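Local coordinates for protein F-112 (Sulfolobus virus-like particle ssv1, PDB 2VQC) that is essential for virus function and, as a small winged-helix protein, probably works by binding DNA, at residues 34-39 with 44-49; 52-57 with 64-69. All blocks are in the same frame, centred on the assembly; numbering follows the deposited sequence.

Interaction 1 of 2, residues 34-39 with 44-49; sequences DILAQF and PSAYNI
Ile-49 reaches across to Ile-35 and Phe-39 here, at the point where helix 32-39 and the start of helix 43-59 pack as the two helices of the helix-turn-helix unit in this winged-helix fold. The axes of the two segments pass 9.4 Å apart, at 112° between their N-to-C directions. Traced outward from CB, Ile-49 makes contact almost at once: its CB lies 4.2 Å from CG2 of Ile-35. At the branch, CG2 of Ile-49 meets that same Ile-35 methyl at 4.1 Å, and the two isoleucines lie alongside with their chains pointing opposite ways. The other arm goes on through CG1, which stands anti to the carbonyl carbon (chi1 -65°), and extends to CD1. This terminal methyl comes up to the Phe-39 ring obliquely, 3.8 Å from CD2 and only slightly farther from CE2. On the ring's own helix, CG of Gln-38 lies over the centre of one face.

One turn back along the second helix is Ala-46, whose small side chain allows the backbones to draw close: its CA is 6.0 Å from that of Leu-36. Two branched residues share its CB. CD2 of Leu-36 touches it at 3.7 Å, with CG almost as near, while CG2 of Ile-35 comes to 4.0 Å and so bridges Ala-46 and Ile-49. Ile-41 in the intervening turn packs on both Ala-46 and Ile-49, and Met-20 of helix 13-27 touches Phe-39, bringing the first helix to the same core.

No hydrogen bond or charge pair joins the two segments. Between them the contact is wholly apolar, methyl groups and one ring, with three of the five touching residues buried, which points to fit of shape and exclusion of water rather than directed bonds.

Interaction 2 of 2, residues 52-57 with 64-69; sequences ALKAIC and CEVQYK
Cys-64 and Cys-57 are joined covalently, tying helix 43-59 to the first strand of the wing hairpin in this winged-helix fold. By analogy with other winged-helix proteins, that helix would be the recognition helix. The segment axes pass 8.5 Å apart.

The strand begins with Cys-64. Its SG stands anti to the backbone N (chi1 -177°), which carries it to SG of Cys-57 at 2.0 Å. The CB-SG-SG-CB torsion is 67°, a right-handed twist, and the two CA atoms are 5.2 Å apart. Leu-24 of helix 13-27 touches Cys-64, so the bridge sits against the first helix as well. A water gives a second, weaker tie beside the disulfide: it donates to O of Cys-64 at 3.1 Å and, weakly, to O of Cys-57 at 2.8 Å, linking the helix backbone to that of the strand.

The CB of Glu-65 points away from the helix, and the backbone of this residue pairs with Lys-76 of strand 73-77. Val-66 comes back toward the helix and divides its two methyls between neighbours a turn apart. CG2 rests on CB of Cys-57 at 3.9 Å, next to the disulfide. CG1 meets the end of Lys-54, whose extended chain bends at its last torsion and lies roughly perpendicular to the valine, putting NZ 3.9 Å from the methyl. That touch is no bond; the ammonium group has a long, weak ion pair with Glu-58 on its own helix.

Gln-67 makes no contact with the helix segment; its backbone is paired to Thr-74. Its NE2 donates to OE1 of Glu-65 at 3.3 Å, meeting that oxygen from above the carboxylate plane, 62° out of it.

From the N terminus the chain runs through helix 13-27 and the short strand 29-30 into helix 32-39, where interaction 1 opens. It closes across the turn at 40-42, as the chain enters helix 43-59. Interaction 2 opens farther along that same helix and closes after the helix end and the loop 60-63, on strand 64-68, which then pairs with strand 73-77. The two contacts follow in series, neither nested nor crossed, with centres about 14 Å apart on opposite sides of the chain's centre. Helix 43-59 is common to both: its first half is joined to the helix-turn-helix partner by apolar packing, its second half to the wing by a covalent bridge.

Interaction 1 of 2, residues 34-39 with 44-49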
ATOM      1  N   ASP A  34       1.510  -8.235   1.203  1.00 17.93           N
ATOM      2  CA  ASP A  34       2.716  -7.768   0.500  1.00 18.01           C
ATOM      3  C   ASP A  34       3.559  -6.812   1.356  1.00 17.93           C
ATOM      4  O   ASP A  34       4.788  -6.816   1.278  1.00 18.05           O
ATOM      5  CB  ASP A  34       2.343  -7.082  -0.819  1.00 18.03           C
ATOM      6  CG  ASP A  34       1.725  -8.042  -1.822  1.00 18.59           C
ATOM      7  OD1 ASP A  34       2.363  -9.069  -2.126  1.00 19.35           O
ATOM      8  OD2 ASP A  34       0.607  -7.769  -2.313  1.00 18.99           O
ATOM      9  N   ILE A  35       2.892  -5.995   2.165  1.00 17.81           N
ATOM     10  CA  ILE A  35       3.576  -5.088   3.085  1.00 17.82           C
ATOM     11  C   ILE A  35       4.243  -5.890   4.205  1.00 17.76           C
ATOM     12  O   ILE A  35       5.382  -5.616   4.588  1.00 17.65           O
ATOM     13  CB  ILE A  35       2.588  -4.058   3.686  1.00 17.74           C
ATOM     14  CG1 ILE A  35       1.968  -3.196   2.568  1.00 17.71           C
ATOM     15  CG2 ILE A  35       3.286  -3.189   4.730  1.00 17.77           C
ATOM     16  CD1 ILE A  35       0.875  -2.240   3.039  1.00 17.81           C
ATOM     17  N   LEU A  36       3.517  -6.881   4.721  1.00 17.92           N
ATOM     18  CA  LEU A  36       4.031  -7.778   5.756  1.00 18.09           C
ATOM     19  C   LEU A  36       5.252  -8.571   5.283  1.00 18.08           C
ATOM     20  O   LEU A  36       6.202  -8.750   6.040  1.00 17.78           O
ATOM     21  CB  LEU A  36       2.931  -8.741   6.227  1.00 18.11           C
ATOM     22  CG  LEU A  36       1.852  -8.114   7.116  1.00 18.66           C
ATOM     23  CD1 LEU A  36       0.575  -8.944   7.113  1.00 18.99           C
ATOM     24  CD2 LEU A  36       2.362  -7.943   8.534  1.00 18.40           C
ATOM     25  N   ALA A  37       5.222  -9.036   4.034  1.00 18.33           N
ATOM     26  CA  ALA A  37       6.309  -9.843   3.477  1.00 18.51           C
ATOM     27  C   ALA A  37       7.523  -8.983   3.163  1.00 18.86           C
ATOM     28  O   ALA A  37       8.658  -9.371   3.431  1.00 18.63           O
ATOM     29  CB  ALA A  37       5.848 -10.588   2.223  1.00 18.43           C
ATOM     30  N   GLN A  38       7.282  -7.811   2.592  1.00 19.29           N
ATOM     31  CA  GLN A  38       8.368  -6.899   2.242  1.00 19.52           C
ATOM     32  C   GLN A  38       9.185  -6.464   3.464  1.00 19.41           C
ATOM     33  O   GLN A  38      10.415  -6.516   3.440  1.00 19.15           O
ATOM     34  CB  GLN A  38       7.809  -5.667   1.521  1.00 19.63           C
ATOM     35  CG  GLN A  38       8.850  -4.614   1.148  1.00 19.81           C
ATOM     36  CD  GLN A  38       9.907  -5.125   0.206  1.00 20.40           C
ATOM     37  OE1 GLN A  38       9.625  -5.943  -0.666  1.00 21.25           O
ATOM     38  NE2 GLN A  38      11.136  -4.624   0.355  1.00 21.57           N
ATOM     39  N   PHE A  39       8.496  -6.051   4.524  1.00 19.55           N
ATOM     40  CA  PHE A  39       9.149  -5.439   5.683  1.00 19.76           C
ATOM     41  C   PHE A  39       9.405  -6.378   6.870  1.00 20.02           C
ATOM     42  O   PHE A  39      10.278  -6.094   7.700  1.00 19.78           O
ATOM     43  CB  PHE A  39       8.339  -4.224   6.146  1.00 19.63           C
ATOM     44  CG  PHE A  39       8.334  -3.078   5.160  1.00 19.30           C
ATOM     45  CD1 PHE A  39       9.523  -2.574   4.644  1.00 18.99           C
ATOM     46  CD2 PHE A  39       7.135  -2.485   4.768  1.00 19.47           C
ATOM     47  CE1 PHE A  39       9.519  -1.504   3.748  1.00 19.32           C
ATOM     48  CE2 PHE A  39       7.127  -1.414   3.874  1.00 19.22           C
ATOM     49  CZ  PHE A  39       8.320  -0.928   3.365  1.00 19.13           C
ATOM     50  N   PRO A  44      -0.379  -4.793  13.061  1.00 21.53           N
ATOM     51  CA  PRO A  44      -0.694  -3.394  13.374  1.00 21.55           C
ATOM     52  C   PRO A  44       0.213  -2.381  12.652  1.00 21.55           C
ATOM     53  O   PRO A  44      -0.280  -1.367  12.154  1.00 21.48           O
ATOM     54  CB  PRO A  44      -0.495  -3.321  14.892  1.00 21.54           C
ATOM     55  CG  PRO A  44      -0.701  -4.711  15.366  1.00 21.57           C
ATOM     56  CD  PRO A  44      -0.122  -5.574  14.285  1.00 21.49           C
ATOM     57  N   SER A  45       1.515  -2.663  12.593  1.00 21.76           N
ATOM     58  CA  SER A  45       2.473  -1.799  11.883  1.00 21.98           C
ATOM     59  C   SER A  45       2.169  -1.726  10.393  1.00 21.96           C
ATOM     60  O   SER A  45       2.234  -0.658   9.792  1.00 21.89           O
ATOM     61  CB  SER A  45       3.908  -2.299  12.066  1.00 21.88           C
ATOM     62  OG  SER A  45       4.309  -2.215  13.418  1.00 22.62           O
ATOM     63  N   ALA A  46       1.859  -2.875   9.805  1.00 22.25           N
ATOM     64  CA  ALA A  46       1.526  -2.959   8.388  1.00 22.49           C
ATOM     65  C   ALA A  46       0.263  -2.163   8.059  1.00 22.72           C
ATOM     66  O   ALA A  46       0.186  -1.546   6.993  1.00 23.18           O
ATOM     67  CB  ALA A  46       1.359  -4.411   7.977  1.00 22.44           C
ATOM     68  N   TYR A  47      -0.719  -2.180   8.963  1.00 22.81           N
ATOM     69  CA  TYR A  47      -1.947  -1.387   8.792  1.00 22.87           C
ATOM     70  C   TYR A  47      -1.678   0.121   8.805  1.00 22.87           C
ATOM     71  O   TYR A  47      -2.340   0.868   8.087  1.00 22.79           O
ATOM     72  CB  TYR A  47      -3.005  -1.728   9.860  1.00 22.99           C
ATOM     73  CG  TYR A  47      -3.934  -2.869   9.482  1.00 23.15           C
ATOM     74  CD1 TYR A  47      -4.766  -2.780   8.366  1.00 23.35           C
ATOM     75  CD2 TYR A  47      -3.998  -4.030  10.254  1.00 23.43           C
ATOM     76  CE1 TYR A  47      -5.622  -3.826   8.022  1.00 23.06           C
ATOM     77  CE2 TYR A  47      -4.847  -5.076   9.918  1.00 22.88           C
ATOM     78  CZ  TYR A  47      -5.655  -4.971   8.803  1.00 23.05           C
ATOM     79  OH  TYR A  47      -6.498  -6.017   8.478  1.00 23.21           O
ATOM     80  N   ASN A  48      -0.722   0.566   9.619  1.00 23.01           N
ATOM     81  CA  ASN A  48      -0.332   1.983   9.634  1.00 23.02           C
ATOM     82  C   ASN A  48       0.251   2.391   8.288  1.00 22.89           C
ATOM     83  O   ASN A  48      -0.031   3.476   7.785  1.00 22.73           O
ATOM     84  CB  ASN A  48       0.687   2.282  10.742  1.00 22.90           C
ATOM     85  CG  ASN A  48       0.105   2.144  12.135  1.00 23.36           C
ATOM     86  OD1 ASN A  48      -1.071   2.423  12.367  1.00 23.24           O
ATOM     87  ND2 ASN A  48       0.939   1.723  13.081  1.00 24.16           N
ATOM     88  N   ILE A  49       1.062   1.508   7.713  1.00 23.10           N
ATOM     89  CA  ILE A  49       1.666   1.748   6.402  1.00 23.14           C
ATOM     90  C   ILE A  49       0.592   1.723   5.317  1.00 23.23           C
ATOM     91  O   ILE A  49       0.573   2.589   4.441  1.00 23.50           O
ATOM     92  CB  ILE A  49       2.784   0.720   6.085  1.00 23.09           C
ATOM     93  CG1 ILE A  49       3.956   0.893   7.058  1.00 23.15           C
ATOM     94  CG2 ILE A  49       3.269   0.872   4.640  1.00 23.15           C
ATOM     95  CD1 ILE A  49       4.983  -0.240   7.021  1.00 22.92           C
TER

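Interaction 2 of 2, residues 52-57 with 64-69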
ATOM      1  N   ALA A  52      -1.213   4.945   5.191  1.00 24.11           N
ATOM      2  CA  ALA A  52      -0.420   5.981   4.514  1.00 24.11           C
ATOM      3  C   ALA A  52      -0.338   5.726   3.001  1.00 24.14           C
ATOM      4  O   ALA A  52      -0.333   6.669   2.206  1.00 24.46           O
ATOM      5  CB  ALA A  52       0.971   6.077   5.124  1.00 23.95           C
ATOM      6  N   LEU A  53      -0.281   4.455   2.610  1.00 24.12           N
ATOM      7  CA  LEU A  53      -0.285   4.076   1.192  1.00 24.13           C
ATOM      8  C   LEU A  53      -1.586   4.502   0.515  1.00 24.11           C
ATOM      9  O   LEU A  53      -1.570   4.989  -0.614  1.00 24.02           O
ATOM     10  CB  LEU A  53      -0.089   2.563   1.045  1.00 24.15           C
ATOM     11  CG  LEU A  53       0.007   1.971  -0.367  1.00 24.01           C
ATOM     12  CD1 LEU A  53       1.036   2.694  -1.246  1.00 23.75           C
ATOM     13  CD2 LEU A  53       0.345   0.495  -0.263  1.00 23.85           C
ATOM     14  N   LYS A  54      -2.703   4.319   1.213  1.00 24.06           N
ATOM     15  CA  LYS A  54      -4.007   4.770   0.729  1.00 24.24           C
ATOM     16  C   LYS A  54      -4.019   6.286   0.492  1.00 24.28           C
ATOM     17  O   LYS A  54      -4.578   6.759  -0.505  1.00 24.19           O
ATOM     18  CB  LYS A  54      -5.101   4.359   1.725  1.00 24.26           C
ATOM     19  CG  LYS A  54      -6.531   4.656   1.292  1.00 24.32           C
ATOM     20  CD  LYS A  54      -7.517   4.225   2.370  1.00 24.69           C
ATOM     21  CE  LYS A  54      -8.913   4.792   2.135  1.00 25.18           C
ATOM     22  NZ  LYS A  54      -9.580   4.195   0.942  1.00 26.11           N
ATOM     23  N   ALA A  55      -3.397   7.041   1.398  1.00 24.41           N
ATOM     24  CA  ALA A  55      -3.304   8.497   1.253  1.00 24.65           C
ATOM     25  C   ALA A  55      -2.483   8.887   0.017  1.00 24.81           C
ATOM     26  O   ALA A  55      -2.870   9.794  -0.716  1.00 24.75           O
ATOM     27  CB  ALA A  55      -2.723   9.135   2.512  1.00 24.59           C
ATOM     28  N   ILE A  56      -1.373   8.186  -0.224  1.00 24.99           N
ATOM     29  CA  ILE A  56      -0.541   8.429  -1.416  1.00 25.06           C
ATOM     30  C   ILE A  56      -1.306   8.118  -2.709  1.00 25.16           C
ATOM     31  O   ILE A  56      -1.237   8.885  -3.670  1.00 24.97           O
ATOM     32  CB  ILE A  56       0.774   7.606  -1.393  1.00 24.88           C
ATOM     33  CG1 ILE A  56       1.682   8.081  -0.254  1.00 24.74           C
ATOM     34  CG2 ILE A  56       1.517   7.728  -2.731  1.00 25.01           C
ATOM     35  CD1 ILE A  56       2.858   7.158   0.032  1.00 24.93           C
ATOM     36  N   CYS A  57      -2.028   6.998  -2.727  1.00 25.39           N
ATOM     37  CA  CYS A  57      -2.832   6.620  -3.896  1.00 25.67           C
ATOM     38  C   CYS A  57      -3.917   7.646  -4.230  1.00 25.61           C
ATOM     39  O   CYS A  57      -4.168   7.934  -5.402  1.00 25.30           O
ATOM     40  CB  CYS A  57      -3.467   5.247  -3.692  1.00 25.69           C
ATOM     41  SG  CYS A  57      -2.324   3.908  -4.049  1.00 27.55           S
ATOM     42  N   CYS A  64      -3.134   5.160  -9.384  1.00 28.14           N
ATOM     43  CA  CYS A  64      -3.448   4.150  -8.387  1.00 28.34           C
ATOM     44  C   CYS A  64      -4.949   4.077  -8.133  1.00 28.55           C
ATOM     45  O   CYS A  64      -5.665   5.081  -8.204  1.00 28.57           O
ATOM     46  CB  CYS A  64      -2.724   4.448  -7.067  1.00 28.19           C
ATOM     47  SG  CYS A  64      -3.008   3.155  -5.817  1.00 29.14           S
ATOM     48  N   GLU A  65      -5.412   2.873  -7.822  1.00 28.83           N
ATOM     49  CA  GLU A  65      -6.809   2.630  -7.511  1.00 29.13           C
ATOM     50  C   GLU A  65      -6.890   1.759  -6.266  1.00 29.18           C
ATOM     51  O   GLU A  65      -6.322   0.663  -6.225  1.00 29.04           O
ATOM     52  CB  GLU A  65      -7.480   1.922  -8.682  1.00 29.20           C
ATOM     53  CG  GLU A  65      -8.995   1.899  -8.604  1.00 29.64           C
ATOM     54  CD  GLU A  65      -9.621   1.053  -9.693  1.00 29.69           C
ATOM     55  OE1 GLU A  65      -8.923   0.178 -10.249  1.00 30.63           O
ATOM     56  OE2 GLU A  65     -10.817   1.258  -9.989  1.00 31.00           O
ATOM     57  N   VAL A  66      -7.580   2.257  -5.248  1.00 29.31           N
ATOM     58  CA  VAL A  66      -7.808   1.494  -4.036  1.00 29.64           C
ATOM     59  C   VAL A  66      -9.106   0.715  -4.224  1.00 29.90           C
ATOM     60  O   VAL A  66     -10.192   1.301  -4.255  1.00 30.15           O
ATOM     61  CB  VAL A  66      -7.900   2.404  -2.797  1.00 29.56           C
ATOM     62  CG1 VAL A  66      -8.102   1.569  -1.531  1.00 29.70           C
ATOM     63  CG2 VAL A  66      -6.649   3.270  -2.682  1.00 29.56           C
ATOM     64  N   GLN A  67      -8.985  -0.600  -4.379  1.00 29.99           N
ATOM     65  CA  GLN A  67     -10.145  -1.469  -4.518  1.00 30.17           C
ATOM     66  C   GLN A  67     -10.538  -2.004  -3.146  1.00 30.48           C
ATOM     67  O   GLN A  67     -10.136  -3.097  -2.752  1.00 30.38           O
ATOM     68  CB  GLN A  67      -9.849  -2.608  -5.495  1.00 30.14           C
ATOM     69  CG  GLN A  67      -9.547  -2.117  -6.904  1.00 30.25           C
ATOM     70  CD  GLN A  67      -9.234  -3.235  -7.879  1.00 30.24           C
ATOM     71  OE1 GLN A  67      -8.981  -4.376  -7.484  1.00 30.67           O
ATOM     72  NE2 GLN A  67      -9.245  -2.910  -9.164  1.00 30.46           N
ATOM     73  N   TYR A  68     -11.302  -1.200  -2.411  1.00 30.88           N
ATOM     74  CA  TYR A  68     -11.831  -1.618  -1.122  1.00 31.11           C
ATOM     75  C   TYR A  68     -13.010  -2.545  -1.375  1.00 31.34           C
ATOM     76  O   TYR A  68     -14.051  -2.118  -1.877  1.00 31.42           O
ATOM     77  CB  TYR A  68     -12.271  -0.418  -0.277  1.00 31.14           C
ATOM     78  CG  TYR A  68     -12.712  -0.799   1.123  1.00 31.10           C
ATOM     79  CD1 TYR A  68     -11.777  -1.031   2.127  1.00 31.13           C
ATOM     80  CD2 TYR A  68     -14.064  -0.936   1.439  1.00 31.22           C
ATOM     81  CE1 TYR A  68     -12.172  -1.388   3.413  1.00 31.09           C
ATOM     82  CE2 TYR A  68     -14.470  -1.292   2.724  1.00 31.22           C
ATOM     83  CZ  TYR A  68     -13.518  -1.517   3.705  1.00 31.13           C
ATOM     84  OH  TYR A  68     -13.908  -1.866   4.976  1.00 31.09           O
ATOM     85  N   LYS A  69     -12.826  -3.817  -1.037  1.00 31.62           N
ATOM     86  CA  LYS A  69     -13.869  -4.825  -1.195  1.00 31.88           C
ATOM     87  C   LYS A  69     -14.003  -5.625   0.096  1.00 31.98           C
ATOM     88  O   LYS A  69     -13.093  -5.633   0.930  1.00 31.91           O
ATOM     89  CB  LYS A  69     -13.587  -5.734  -2.404  1.00 31.87           C
ATOM     90  CG  LYS A  69     -12.125  -6.104  -2.618  1.00 31.85           C
ATOM     91  CD  LYS A  69     -11.892  -6.723  -3.988  1.00 31.87           C
ATOM     92  CE  LYS A  69     -10.407  -6.922  -4.259  1.00 31.90           C
ATOM     93  NZ  LYS A  69     -10.140  -7.291  -5.675  1.00 31.85           N
TER
HETATM   94  O   HOH W   1      -6.727   6.811  -5.822  1.00 34.80           O